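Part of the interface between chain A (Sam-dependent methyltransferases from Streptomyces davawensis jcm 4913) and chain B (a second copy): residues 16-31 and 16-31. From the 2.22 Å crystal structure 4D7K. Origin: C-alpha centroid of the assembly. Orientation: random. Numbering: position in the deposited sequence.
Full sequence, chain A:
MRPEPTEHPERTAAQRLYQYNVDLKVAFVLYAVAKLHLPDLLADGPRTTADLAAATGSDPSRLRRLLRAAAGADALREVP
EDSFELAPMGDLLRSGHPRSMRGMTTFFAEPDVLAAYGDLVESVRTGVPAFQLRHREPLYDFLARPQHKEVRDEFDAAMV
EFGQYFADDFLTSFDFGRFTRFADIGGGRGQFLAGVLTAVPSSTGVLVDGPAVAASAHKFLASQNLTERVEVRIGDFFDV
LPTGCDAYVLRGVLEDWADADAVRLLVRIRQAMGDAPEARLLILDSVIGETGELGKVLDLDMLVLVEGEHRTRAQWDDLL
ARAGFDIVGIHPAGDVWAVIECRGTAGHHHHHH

Chain A 16-31: RLYQYNVDLKVAFVLY
Chain B (16-31) RLYQYNVDLKVAFVLY

Residues 16-31 of each chain form a continuous α-helix, with phi/psi mostly near -64/-40 (Asp A23 is at -68/-21), that extends beyond the stretch at both ends. The helices cross at -120°, their axes 9.1 Å apart at closest approach. Register is set at the crossing, where the CA atoms of Leu A24 and Leu B24 lie 5.9 Å apart, and those of Tyr A20 and Ala B27 6.2 Å. The contact is nearly twofold symmetric and buries 654 Å², both sides summed.

Leu A24 and Leu B24 leave their helices sideways, but the t/p rotamer (chi1 178-179°, chi2 51-53°) brings their ends inward, so that Leu A24 CD1 meets Leu B24 CD1 at 3.6 Å. Ala A27 and Ala B27 point toward the partner helix, and Leu A24 CD2 lies 4.5 Å from Ala B27 CB.

Tyr A20 and Tyr B20 point toward the partner with chi1 -78° (m) and chi2 -57°. This places Val B26 CG1 (chi1 171°, t) over one face of the Tyr A20 ring, 3.7 Å from its centroid, in a CH-pi contact; Val A26 CG1 lies equally far from the Tyr B20 centroid. The leucines beyond, all m/t, pair as Leu A17 CD2 to Leu B30 CD1 (3.8 Å) and Leu A30 CD1 to Leu B17 CD2 (3.9 Å).

No direct hydrogen bond crosses the interface. Asp A23 OD2 and Asp B23 OD2, both on m rotamers, approach to 3.2 Å as like-charged acceptors. Gln A19 NE2 (t/p) donates to Asp A23 OD1 at 2.7 Å and Gln B19 NE2 (t/p) to Asp B23 OD1 at 3.0 Å. Arg A16 NH2 and Arg B16 NH2, both m/t/p, donate to Tyr A20 OH and Tyr B20 OH respectively, each at 3.1 Å. One water joins Tyr A20 OH (2.7 Å) to Asp B23 OD1 (3.1 Å), another Tyr B20 OH (2.6 Å) to Asp A23 OD1 (3.2 Å), each donating to the carboxylate.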

# COMPACT_ATOMS: atom_id res chain seq x y z
N ARG A 16 9.10 6.26 7.84
CA ARG A 16 7.77 6.31 7.24
C ARG A 16 7.77 5.82 5.79
O ARG A 16 6.87 5.10 5.38
CB ARG A 16 7.21 7.73 7.31
CG ARG A 16 6.79 8.18 8.69
CD ARG A 16 6.03 9.50 8.61
NE ARG A 16 4.87 9.39 7.74
CZ ARG A 16 4.07 10.40 7.41
NH1 ARG A 16 4.32 11.61 7.89
NH2 ARG A 16 3.03 10.20 6.61
N LEU A 17 8.79 6.21 5.02
CA LEU A 17 8.88 5.81 3.62
C LEU A 17 9.07 4.30 3.48
O LEU A 17 8.40 3.66 2.68
CB LEU A 17 10.02 6.55 2.91
CG LEU A 17 9.65 7.93 2.35
CD1 LEU A 17 10.85 8.64 1.75
CD2 LEU A 17 8.54 7.78 1.32
N TYR A 18 9.98 3.74 4.27
CA TYR A 18 10.19 2.30 4.25
C TYR A 18 8.92 1.55 4.66
O TYR A 18 8.62 0.47 4.15
CB TYR A 18 11.35 1.89 5.16
CG TYR A 18 11.58 0.40 5.15
CD1 TYR A 18 12.21 -0.22 4.08
CD2 TYR A 18 11.13 -0.40 6.20
CE1 TYR A 18 12.41 -1.58 4.05
CE2 TYR A 18 11.33 -1.77 6.18
CZ TYR A 18 11.96 -2.35 5.10
OH TYR A 18 12.16 -3.71 5.07
N GLN A 19 8.17 2.13 5.59
CA GLN A 19 6.97 1.49 6.12
C GLN A 19 5.84 1.45 5.08
O GLN A 19 5.06 0.50 5.03
CB GLN A 19 6.51 2.19 7.40
CG GLN A 19 5.39 1.50 8.14
CD GLN A 19 5.80 0.14 8.68
OE1 GLN A 19 6.76 0.04 9.45
NE2 GLN A 19 5.09 -0.90 8.27
N TYR A 20 5.74 2.49 4.25
CA TYR A 20 4.77 2.48 3.15
C TYR A 20 5.09 1.38 2.15
O TYR A 20 4.19 0.76 1.58
CB TYR A 20 4.73 3.84 2.43
CG TYR A 20 3.94 4.89 3.18
CD1 TYR A 20 2.60 4.67 3.51
CD2 TYR A 20 4.52 6.09 3.56
CE1 TYR A 20 1.87 5.61 4.20
CE2 TYR A 20 3.79 7.05 4.25
CZ TYR A 20 2.47 6.80 4.57
OH TYR A 20 1.73 7.74 5.25
N ASN A 21 6.38 1.13 1.93
CA ASN A 21 6.83 0.05 1.06
C ASN A 21 6.40 -1.30 1.61
O ASN A 21 5.93 -2.16 0.88
CB ASN A 21 8.35 0.10 0.90
CG ASN A 21 8.86 -0.88 -0.14
OD1 ASN A 21 9.39 -1.94 0.20
ND2 ASN A 21 8.73 -0.52 -1.41
N VAL A 22 6.56 -1.47 2.92
CA VAL A 22 6.16 -2.70 3.60
C VAL A 22 4.64 -2.90 3.60
O VAL A 22 4.15 -3.99 3.29
CB VAL A 22 6.67 -2.72 5.05
CG1 VAL A 22 6.10 -3.90 5.82
CG2 VAL A 22 8.20 -2.74 5.07
N ASP A 23 3.90 -1.85 3.93
CA ASP A 23 2.45 -1.96 4.03
C ASP A 23 1.82 -2.18 2.65
O ASP A 23 0.70 -2.69 2.53
CB ASP A 23 1.87 -0.72 4.72
CG ASP A 23 2.22 -0.65 6.21
OD1 ASP A 23 3.05 -1.47 6.67
OD2 ASP A 23 1.68 0.22 6.93
N LEU A 24 2.56 -1.81 1.61
CA LEU A 24 2.15 -2.09 0.25
C LEU A 24 2.17 -3.60 -0.01
O LEU A 24 1.20 -4.16 -0.52
CB LEU A 24 3.05 -1.35 -0.74
CG LEU A 24 2.82 -1.55 -2.24
CD1 LEU A 24 1.37 -1.34 -2.60
CD2 LEU A 24 3.70 -0.59 -3.01
N LYS A 25 3.26 -4.25 0.37
CA LYS A 25 3.36 -5.71 0.28
C LYS A 25 2.28 -6.41 1.12
O LYS A 25 1.74 -7.43 0.72
CB LYS A 25 4.74 -6.18 0.73
CG LYS A 25 5.90 -5.59 -0.05
CD LYS A 25 7.22 -5.92 0.65
CE LYS A 25 8.32 -4.94 0.28
NZ LYS A 25 8.58 -4.94 -1.19
N VAL A 26 2.00 -5.86 2.30
CA VAL A 26 0.97 -6.43 3.15
C VAL A 26 -0.40 -6.37 2.47
O VAL A 26 -1.18 -7.32 2.53
CB VAL A 26 0.91 -5.72 4.52
CG1 VAL A 26 -0.31 -6.15 5.31
CG2 VAL A 26 2.19 -5.99 5.33
N ALA A 27 -0.67 -5.25 1.80
CA ALA A 27 -1.94 -5.07 1.09
C ALA A 27 -2.16 -6.16 0.06
O ALA A 27 -3.27 -6.67 -0.10
CB ALA A 27 -1.99 -3.71 0.43
N PHE A 28 -1.08 -6.52 -0.63
CA PHE A 28 -1.15 -7.56 -1.65
C PHE A 28 -1.34 -8.93 -1.02
O PHE A 28 -2.05 -9.77 -1.57
CB PHE A 28 0.11 -7.56 -2.51
CG PHE A 28 0.11 -6.50 -3.58
CD1 PHE A 28 -0.75 -6.60 -4.66
CD2 PHE A 28 0.98 -5.42 -3.50
CE1 PHE A 28 -0.75 -5.63 -5.65
CE2 PHE A 28 0.98 -4.45 -4.49
CZ PHE A 28 0.12 -4.56 -5.56
N VAL A 29 -0.72 -9.14 0.14
CA VAL A 29 -0.85 -10.39 0.87
C VAL A 29 -2.29 -10.62 1.32
O VAL A 29 -2.81 -11.73 1.20
CB VAL A 29 0.09 -10.41 2.10
CG1 VAL A 29 -0.35 -11.45 3.13
CG2 VAL A 29 1.52 -10.65 1.65
N LEU A 30 -2.92 -9.57 1.82
CA LEU A 30 -4.30 -9.67 2.30
C LEU A 30 -5.27 -9.87 1.13
O LEU A 30 -6.29 -10.55 1.28
CB LEU A 30 -4.66 -8.42 3.09
CG LEU A 30 -3.82 -8.15 4.34
CD1 LEU A 30 -4.18 -6.80 4.93
CD2 LEU A 30 -4.05 -9.24 5.36
N TYR A 31 -4.95 -9.28 -0.01
CA TYR A 31 -5.74 -9.47 -1.22
C TYR A 31 -5.74 -10.94 -1.65
O TYR A 31 -6.79 -11.54 -1.85
CB TYR A 31 -5.21 -8.58 -2.36
CG TYR A 31 -5.84 -8.87 -3.71
CD1 TYR A 31 -7.11 -8.39 -4.03
CD2 TYR A 31 -5.16 -9.62 -4.67
CE1 TYR A 31 -7.68 -8.65 -5.26
CE2 TYR A 31 -5.73 -9.88 -5.91
CZ TYR A 31 -6.99 -9.40 -6.20
OH TYR A 31 -7.56 -9.65 -7.42
N ARG B 16 -6.74 -1.37 11.70
CA ARG B 16 -5.54 -1.76 10.98
C ARG B 16 -5.84 -2.03 9.50
O ARG B 16 -5.09 -1.64 8.62
CB ARG B 16 -4.90 -2.98 11.63
CG ARG B 16 -4.27 -2.70 12.98
CD ARG B 16 -3.42 -3.88 13.43
NE ARG B 16 -2.51 -4.30 12.37
CZ ARG B 16 -1.71 -5.36 12.45
NH1 ARG B 16 -1.70 -6.11 13.55
NH2 ARG B 16 -0.93 -5.68 11.43
N LEU B 17 -6.96 -2.71 9.23
CA LEU B 17 -7.38 -2.97 7.86
C LEU B 17 -7.69 -1.67 7.11
O LEU B 17 -7.25 -1.49 5.98
CB LEU B 17 -8.61 -3.88 7.84
CG LEU B 17 -8.30 -5.37 7.99
CD1 LEU B 17 -9.58 -6.19 8.01
CD2 LEU B 17 -7.38 -5.83 6.86
N TYR B 18 -8.44 -0.78 7.75
CA TYR B 18 -8.76 0.49 7.12
C TYR B 18 -7.50 1.31 6.85
O TYR B 18 -7.43 2.03 5.86
CB TYR B 18 -9.72 1.32 7.98
CG TYR B 18 -10.04 2.64 7.33
CD1 TYR B 18 -10.97 2.72 6.30
CD2 TYR B 18 -9.38 3.81 7.71
CE1 TYR B 18 -11.25 3.92 5.68
CE2 TYR B 18 -9.66 5.02 7.09
CZ TYR B 18 -10.59 5.07 6.08
OH TYR B 18 -10.89 6.25 5.45
N GLN B 19 -6.51 1.19 7.72
CA GLN B 19 -5.27 1.94 7.55
C GLN B 19 -4.42 1.39 6.39
O GLN B 19 -3.75 2.16 5.70
CB GLN B 19 -4.45 1.94 8.84
CG GLN B 19 -3.33 2.98 8.86
CD GLN B 19 -3.85 4.41 8.72
OE1 GLN B 19 -4.73 4.84 9.47
NE2 GLN B 19 -3.31 5.14 7.76
N TYR B 20 -4.45 0.08 6.19
CA TYR B 20 -3.75 -0.51 5.04
C TYR B 20 -4.35 -0.02 3.73
O TYR B 20 -3.64 0.18 2.75
CB TYR B 20 -3.80 -2.04 5.09
CG TYR B 20 -2.82 -2.65 6.06
CD1 TYR B 20 -1.47 -2.38 5.97
CD2 TYR B 20 -3.25 -3.49 7.07
CE1 TYR B 20 -0.56 -2.93 6.85
CE2 TYR B 20 -2.36 -4.05 7.97
CZ TYR B 20 -1.02 -3.77 7.85
OH TYR B 20 -0.13 -4.32 8.74
N ASN B 21 -5.67 0.17 3.72
CA ASN B 21 -6.36 0.70 2.55
C ASN B 21 -5.92 2.14 2.26
O ASN B 21 -5.69 2.51 1.12
CB ASN B 21 -7.87 0.65 2.76
CG ASN B 21 -8.65 1.05 1.53
OD1 ASN B 21 -9.18 2.16 1.44
ND2 ASN B 21 -8.74 0.14 0.57
N VAL B 22 -5.79 2.93 3.32
CA VAL B 22 -5.35 4.32 3.19
C VAL B 22 -3.90 4.41 2.74
O VAL B 22 -3.56 5.20 1.86
CB VAL B 22 -5.53 5.08 4.52
CG1 VAL B 22 -4.81 6.43 4.50
CG2 VAL B 22 -7.00 5.25 4.82
N ASP B 23 -3.04 3.59 3.33
CA ASP B 23 -1.62 3.62 3.02
C ASP B 23 -1.34 3.18 1.57
O ASP B 23 -0.39 3.65 0.95
CB ASP B 23 -0.85 2.74 4.01
CG ASP B 23 -0.83 3.33 5.42
OD1 ASP B 23 -1.35 4.45 5.61
OD2 ASP B 23 -0.30 2.67 6.33
N LEU B 24 -2.18 2.28 1.06
CA LEU B 24 -2.13 1.89 -0.34
C LEU B 24 -2.28 3.11 -1.26
O LEU B 24 -1.55 3.25 -2.25
CB LEU B 24 -3.22 0.85 -0.63
CG LEU B 24 -3.36 0.32 -2.05
CD1 LEU B 24 -2.03 -0.21 -2.53
CD2 LEU B 24 -4.44 -0.77 -2.12
N LYS B 25 -3.20 4.00 -0.92
CA LYS B 25 -3.40 5.24 -1.68
C LYS B 25 -2.22 6.20 -1.55
O LYS B 25 -1.80 6.80 -2.53
CB LYS B 25 -4.69 5.93 -1.22
CG LYS B 25 -5.90 5.02 -1.23
CD LYS B 25 -7.12 5.75 -0.69
CE LYS B 25 -8.24 4.79 -0.36
NZ LYS B 25 -8.56 3.90 -1.52
N VAL B 26 -1.71 6.34 -0.33
CA VAL B 26 -0.54 7.19 -0.11
C VAL B 26 0.64 6.70 -0.96
O VAL B 26 1.39 7.50 -1.53
CB VAL B 26 -0.13 7.23 1.39
CG1 VAL B 26 1.20 7.93 1.56
CG2 VAL B 26 -1.20 7.94 2.21
N ALA B 27 0.78 5.38 -1.06
CA ALA B 27 1.84 4.78 -1.86
C ALA B 27 1.74 5.22 -3.32
O ALA B 27 2.76 5.54 -3.94
CB ALA B 27 1.79 3.27 -1.75
N PHE B 28 0.53 5.23 -3.87
CA PHE B 28 0.32 5.71 -5.24
C PHE B 28 0.59 7.20 -5.36
O PHE B 28 1.12 7.67 -6.37
CB PHE B 28 -1.10 5.40 -5.71
CG PHE B 28 -1.30 3.98 -6.11
CD1 PHE B 28 -0.75 3.49 -7.28
CD2 PHE B 28 -2.05 3.12 -5.32
CE1 PHE B 28 -0.93 2.17 -7.65
CE2 PHE B 28 -2.23 1.80 -5.68
CZ PHE B 28 -1.67 1.33 -6.85
N VAL B 29 0.20 7.94 -4.33
CA VAL B 29 0.38 9.38 -4.31
C VAL B 29 1.86 9.72 -4.41
O VAL B 29 2.27 10.55 -5.23
CB VAL B 29 -0.22 10.01 -3.03
CG1 VAL B 29 0.33 11.42 -2.80
CG2 VAL B 29 -1.73 10.02 -3.11
N LEU B 30 2.67 9.06 -3.59
CA LEU B 30 4.10 9.30 -3.54
C LEU B 30 4.76 8.90 -4.85
O LEU B 30 5.69 9.56 -5.32
CB LEU B 30 4.73 8.53 -2.38
CG LEU B 30 4.21 8.89 -0.99
CD1 LEU B 30 4.91 8.07 0.09
CD2 LEU B 30 4.36 10.38 -0.74
N TYR B 31 4.28 7.80 -5.42
CA TYR B 31 4.79 7.32 -6.70
C TYR B 31 4.61 8.36 -7.79
O TYR B 31 5.53 8.63 -8.56
CB TYR B 31 4.09 6.02 -7.10
CG TYR B 31 4.32 5.61 -8.54
CD1 TYR B 31 5.48 4.93 -8.91
CD2 TYR B 31 3.38 5.89 -9.53
CE1 TYR B 31 5.69 4.55 -10.21
CE2 TYR B 31 3.60 5.50 -10.84
CZ TYR B 31 4.75 4.84 -11.18
OH TYR B 31 4.98 4.45 -12.48
O HOH W 1 -0.75 7.36 6.32
O HOH W 2 2.40 -4.03 8.51